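Platelet aggregation factor Sm-hPAF (Streptococcus mitis, PDB 4GWI) binds fucosylated glycans such as the Lewis y antigen through this F-type lectin domain of a toxin that probably forms pores in cholesterol-containing host membranes. Local coordinates at residues P6-A18 against Q58-V70. The protein carries 2 engineered substitutions. Sequence-based numbering, arbitrary orientation.
With MG (magnesium ion), chain E.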
loop_
_atom_site.group_PDB
_atom_site.type_symbol
_atom_site.label_atom_id
_atom_site.label_comp_id
_atom_site.label_asym_id
_atom_site.label_seq_id
_atom_site.Cartn_x
_atom_site.Cartn_y
_atom_site.Cartn_z
ATOM N N PRO A 6 -1.287 20.282 -4.625
ATOM C CA PRO A 6 -0.911 19.526 -5.845
ATOM C C PRO A 6 0.199 18.443 -5.673
ATOM O O PRO A 6 1.139 18.555 -4.816
ATOM C CB PRO A 6 -0.399 20.625 -6.775
ATOM C CG PRO A 6 0.110 21.714 -5.852
ATOM C CD PRO A 6 -0.915 21.714 -4.746
ATOM N N VAL A 7 0.069 17.394 -6.489
ATOM C CA VAL A 7 1.074 16.356 -6.582
ATOM C C VAL A 7 1.529 16.145 -8.023
ATOM O O VAL A 7 0.786 16.493 -8.969
ATOM C CB VAL A 7 0.607 14.993 -5.916
ATOM C CG1 VAL A 7 0.263 15.241 -4.428
ATOM C CG2 VAL A 7 -0.517 14.271 -6.718
ATOM N N GLU A 8 2.732 15.622 -8.176
ATOM C CA GLU A 8 3.291 15.260 -9.432
ATOM C C GLU A 8 2.577 14.038 -10.002
ATOM O O GLU A 8 1.791 13.329 -9.294
ATOM C CB GLU A 8 4.719 14.901 -9.316
ATOM C CG GLU A 8 5.710 15.955 -8.955
ATOM C CD GLU A 8 7.099 15.322 -9.089
ATOM O OE1 GLU A 8 7.253 14.025 -9.358
ATOM O OE2 GLU A 8 8.046 16.133 -8.958
ATOM N N THR A 9 2.762 13.827 -11.308
ATOM C CA THR A 9 1.994 12.753 -11.929
ATOM C C THR A 9 2.745 11.396 -11.942
ATOM O O THR A 9 2.117 10.395 -12.203
ATOM C CB THR A 9 1.660 13.128 -13.445
ATOM O OG1 THR A 9 2.893 13.367 -14.124
ATOM C CG2 THR A 9 0.726 14.291 -13.521
ATOM N N GLU A 10 4.066 11.390 -11.745
ATOM C CA GLU A 10 4.905 10.238 -11.907
ATOM C C GLU A 10 4.619 9.303 -10.637
ATOM O O GLU A 10 4.843 9.746 -9.476
ATOM C CB GLU A 10 6.389 10.568 -11.889
ATOM C CG GLU A 10 7.227 9.365 -12.172
ATOM C CD GLU A 10 8.772 9.521 -11.969
ATOM O OE1 GLU A 10 9.337 10.619 -11.641
ATOM O OE2 GLU A 10 9.477 8.494 -12.115
ATOM N N ASN A 11 4.261 8.031 -10.912
ATOM C CA ASN A 11 4.206 7.055 -9.804
ATOM C C ASN A 11 5.582 6.577 -9.499
ATOM O O ASN A 11 6.189 5.695 -10.158
ATOM C CB ASN A 11 3.247 5.906 -10.224
ATOM C CG ASN A 11 3.387 4.721 -9.257
ATOM O OD1 ASN A 11 3.785 4.887 -8.087
ATOM N ND2 ASN A 11 3.070 3.533 -9.710
ATOM N N ILE A 12 6.167 7.099 -8.373
ATOM C CA ILE A 12 7.558 6.744 -8.026
ATOM C C ILE A 12 7.689 5.393 -7.295
ATOM O O ILE A 12 8.798 4.917 -7.048
ATOM C CB ILE A 12 8.264 7.825 -7.157
ATOM C CG1 ILE A 12 7.479 8.157 -5.893
ATOM C CG2 ILE A 12 8.296 9.134 -7.973
ATOM C CD1 ILE A 12 8.329 8.910 -4.818
ATOM N N ALA A 13 6.545 4.721 -7.016
ATOM C CA ALA A 13 6.671 3.380 -6.413
ATOM C C ALA A 13 6.854 2.257 -7.459
ATOM O O ALA A 13 7.282 1.198 -7.145
ATOM C CB ALA A 13 5.374 3.067 -5.619
ATOM N N ARG A 14 6.502 2.538 -8.735
ATOM C CA ARG A 14 6.612 1.494 -9.746
ATOM C C ARG A 14 7.937 0.911 -9.857
ATOM O O ARG A 14 8.983 1.614 -9.997
ATOM C CB ARG A 14 6.212 2.200 -11.066
ATOM C CG ARG A 14 6.616 1.379 -12.245
ATOM C CD ARG A 14 5.439 0.483 -12.323
ATOM N NE ARG A 14 5.573 -0.260 -13.604
ATOM C CZ ARG A 14 6.267 -1.393 -13.742
ATOM N NH1 ARG A 14 6.363 -1.934 -14.967
ATOM N NH2 ARG A 14 6.872 -2.005 -12.675
ATOM N N GLY A 15 7.993 -0.407 -9.756
ATOM C CA GLY A 15 9.213 -1.144 -9.937
ATOM C C GLY A 15 10.228 -1.070 -8.828
ATOM O O GLY A 15 11.345 -1.610 -8.947
ATOM N N LYS A 16 9.804 -0.467 -7.693
ATOM C CA LYS A 16 10.719 -0.424 -6.539
ATOM C C LYS A 16 10.712 -1.712 -5.700
ATOM O O LYS A 16 9.868 -2.587 -5.930
ATOM C CB LYS A 16 10.261 0.756 -5.673
ATOM C CG LYS A 16 10.369 2.171 -6.285
ATOM C CD LYS A 16 11.868 2.508 -6.437
ATOM C CE LYS A 16 12.021 3.935 -6.946
ATOM N NZ LYS A 16 11.391 4.238 -8.243
ATOM N N GLN A 17 11.692 -1.855 -4.788
ATOM C CA GLN A 17 11.744 -3.025 -3.955
ATOM C C GLN A 17 10.569 -3.040 -2.988
ATOM O O GLN A 17 10.234 -2.007 -2.375
ATOM C CB GLN A 17 13.030 -2.940 -3.165
ATOM C CG GLN A 17 13.282 -4.239 -2.396
ATOM C CD GLN A 17 14.600 -4.055 -1.587
ATOM O OE1 GLN A 17 14.839 -2.936 -0.989
ATOM N NE2 GLN A 17 15.327 -5.120 -1.414
ATOM N N ALA A 18 9.876 -4.124 -2.875
ATOM C CA ALA A 18 8.673 -4.245 -1.991
ATOM C C ALA A 18 8.884 -5.487 -1.210
ATOM O O ALA A 18 9.538 -6.492 -1.594
ATOM C CB ALA A 18 7.335 -4.282 -2.800
ATOM N N GLN A 58 5.229 -3.204 2.388
ATOM C CA GLN A 58 6.037 -1.983 2.370
ATOM C C GLN A 58 6.709 -1.841 1.012
ATOM O O GLN A 58 7.081 -2.864 0.385
ATOM C CB GLN A 58 7.126 -2.142 3.438
ATOM C CG GLN A 58 8.068 -0.925 3.490
ATOM C CD GLN A 58 9.024 -1.193 4.638
ATOM O OE1 GLN A 58 10.070 -1.820 4.435
ATOM N NE2 GLN A 58 8.579 -0.807 5.802
ATOM N N VAL A 59 6.862 -0.583 0.550
ATOM C CA VAL A 59 7.763 -0.348 -0.594
ATOM C C VAL A 59 8.890 0.596 -0.107
ATOM O O VAL A 59 8.672 1.548 0.671
ATOM C CB VAL A 59 6.977 0.258 -1.757
ATOM C CG1 VAL A 59 6.180 1.534 -1.338
ATOM C CG2 VAL A 59 7.945 0.493 -3.008
ATOM N N ASP A 60 10.093 0.286 -0.609
ATOM C CA ASP A 60 11.323 1.155 -0.389
ATOM C C ASP A 60 11.433 2.021 -1.600
ATOM O O ASP A 60 11.751 1.511 -2.737
ATOM C CB ASP A 60 12.505 0.229 -0.203
ATOM C CG ASP A 60 13.774 0.982 0.045
ATOM O OD1 ASP A 60 13.746 2.193 -0.027
ATOM O OD2 ASP A 60 14.779 0.251 0.212
ATOM N N LEU A 61 11.244 3.312 -1.460
ATOM C CA LEU A 61 11.379 4.251 -2.609
ATOM C C LEU A 61 12.827 4.404 -3.047
ATOM O O LEU A 61 13.048 5.055 -4.122
ATOM C CB LEU A 61 10.777 5.615 -2.272
ATOM C CG LEU A 61 9.307 5.602 -1.849
ATOM C CD1 LEU A 61 8.825 6.959 -1.418
ATOM C CD2 LEU A 61 8.389 5.073 -2.996
ATOM N N GLY A 62 13.762 3.942 -2.212
ATOM C CA GLY A 62 15.169 3.871 -2.557
ATOM C C GLY A 62 15.974 5.111 -2.188
ATOM O O GLY A 62 17.218 5.038 -2.184
ATOM N N LYS A 63 15.271 6.178 -1.847
ATOM C CA LYS A 63 15.846 7.452 -1.407
ATOM C C LYS A 63 14.744 8.161 -0.694
ATOM O O LYS A 63 13.584 7.747 -0.804
ATOM C CB LYS A 63 16.397 8.271 -2.603
ATOM C CG LYS A 63 15.422 8.591 -3.704
ATOM C CD LYS A 63 16.040 9.330 -4.939
ATOM C CE LYS A 63 16.757 10.668 -4.609
ATOM N NZ LYS A 63 16.194 11.602 -3.558
ATOM N N THR A 64 15.038 9.221 0.070
ATOM C CA THR A 64 13.989 10.004 0.692
ATOM C C THR A 64 13.333 10.947 -0.301
ATOM O O THR A 64 14.034 11.717 -1.026
ATOM C CB THR A 64 14.583 10.799 1.904
ATOM O OG1 THR A 64 15.105 9.819 2.797
ATOM C CG2 THR A 64 13.518 11.623 2.604
ATOM N N GLU A 65 12.013 10.896 -0.392
ATOM C CA GLU A 65 11.297 11.726 -1.317
ATOM C C GLU A 65 10.272 12.558 -0.539
ATOM O O GLU A 65 9.768 12.125 0.508
ATOM C CB GLU A 65 10.502 10.790 -2.263
ATOM C CG GLU A 65 11.405 9.907 -3.090
ATOM C CD GLU A 65 11.955 10.609 -4.301
ATOM O OE1 GLU A 65 12.578 9.884 -5.133
ATOM O OE2 GLU A 65 11.759 11.848 -4.448
ATOM N N ASN A 66 9.820 13.663 -1.138
ATOM C CA ASN A 66 8.780 14.433 -0.524
ATOM C C ASN A 66 7.414 13.960 -1.019
ATOM O O ASN A 66 7.043 14.217 -2.181
ATOM C CB ASN A 66 8.980 15.919 -0.818
ATOM C CG ASN A 66 8.178 16.776 0.107
ATOM O OD1 ASN A 66 7.007 16.948 -0.101
ATOM N ND2 ASN A 66 8.748 17.164 1.285
ATOM N N VAL A 67 6.763 13.188 -0.147
ATOM C CA VAL A 67 5.544 12.419 -0.561
ATOM C C VAL A 67 4.351 13.252 -0.312
ATOM O O VAL A 67 4.113 13.818 0.825
ATOM C CB VAL A 67 5.484 11.123 0.259
ATOM C CG1 VAL A 67 4.139 10.370 -0.044
ATOM C CG2 VAL A 67 6.700 10.210 -0.085
ATOM N N GLY A 68 3.495 13.352 -1.332
ATOM C CA GLY A 68 2.268 14.029 -1.192
ATOM C C GLY A 68 0.973 13.194 -1.291
ATOM O O GLY A 68 -0.091 13.627 -0.793
ATOM N N LYS A 69 1.114 12.032 -1.972
ATOM C CA LYS A 69 -0.111 11.200 -2.159
ATOM C C LYS A 69 0.285 9.747 -2.246
ATOM O O LYS A 69 1.297 9.408 -2.903
ATOM C CB LYS A 69 -0.908 11.616 -3.440
ATOM C CG LYS A 69 -2.221 10.817 -3.649
ATOM C CD LYS A 69 -2.765 11.319 -5.023
ATOM C CE LYS A 69 -4.055 10.732 -5.469
ATOM N NZ LYS A 69 -4.319 11.429 -6.789
ATOM N N VAL A 70 -0.498 8.937 -1.574
ATOM C CA VAL A 70 -0.340 7.448 -1.721
ATOM C C VAL A 70 -1.740 6.946 -2.111
ATOM O O VAL A 70 -2.724 7.280 -1.504
ATOM C CB VAL A 70 0.050 6.797 -0.382
ATOM C CG1 VAL A 70 0.062 5.220 -0.506
ATOM C CG2 VAL A 70 1.480 7.300 0.005
HETATM MG MG MG E . 15.499 -1.678 0.925
HETATM O O HOH W 1 13.669 0.271 -4.200
HETATM O O HOH W 2 16.274 -0.802 2.838
HETATM O O HOH W 3 13.986 -2.331 1.787
HETATM O O HOH W 4 16.620 -3.445 1.448
#
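Q17 and D60 hold a magnesium ion between them. Q17 OE1 lies 2.4 Å from the magnesium and D60 OD2 2.2 Å; three waters complete the five ligands seen. Both side chains leave the same face of the strand pair, and both have CG anti to the backbone N (chi1 -172° in Q17, -179° in D60), which carries OE1 and OD2 to the metal. Their planes are 27° apart. The other carboxylate oxygen, D60 OD1, closes an Asx turn with G62 N and forms a salt bridge with R123, so both carboxylate oxygens of D60 are engaged.

The backbones pair next to the metal. D60 N donates to Q17 O at 2.9 Å, almost straight. One water bridges Q17 N and D60 O. A18 and V59 form an antiparallel non-hydrogen-bonded pair, with A18 CA 3.2 Å from Q58 O. This joins edge strand 17-20 to strand 56-61 in the five-stranded sheet of the F-type lectin beta-sandwich. At G62 and K63 the chain turns a corner, and strand 64-74 enters the other sheet.

Apolar contacts follow the loop before strand 17-20. K16 CB packs 3.5 Å from V59 CG2. The lysine chain then bends back, and NZ bonds to I12 O within its own loop. A13 lies against V59 and L61. I12 CD1 touches L61 CD1, and it lies 3.7 Å from E65 CG; the E65 carboxylate pairs with R145. Nearer the start of the loop, V7 CG1 sits over the backbone of G68 and 3.9 Å from K69 CB, at a classic beta bulge opposite F144.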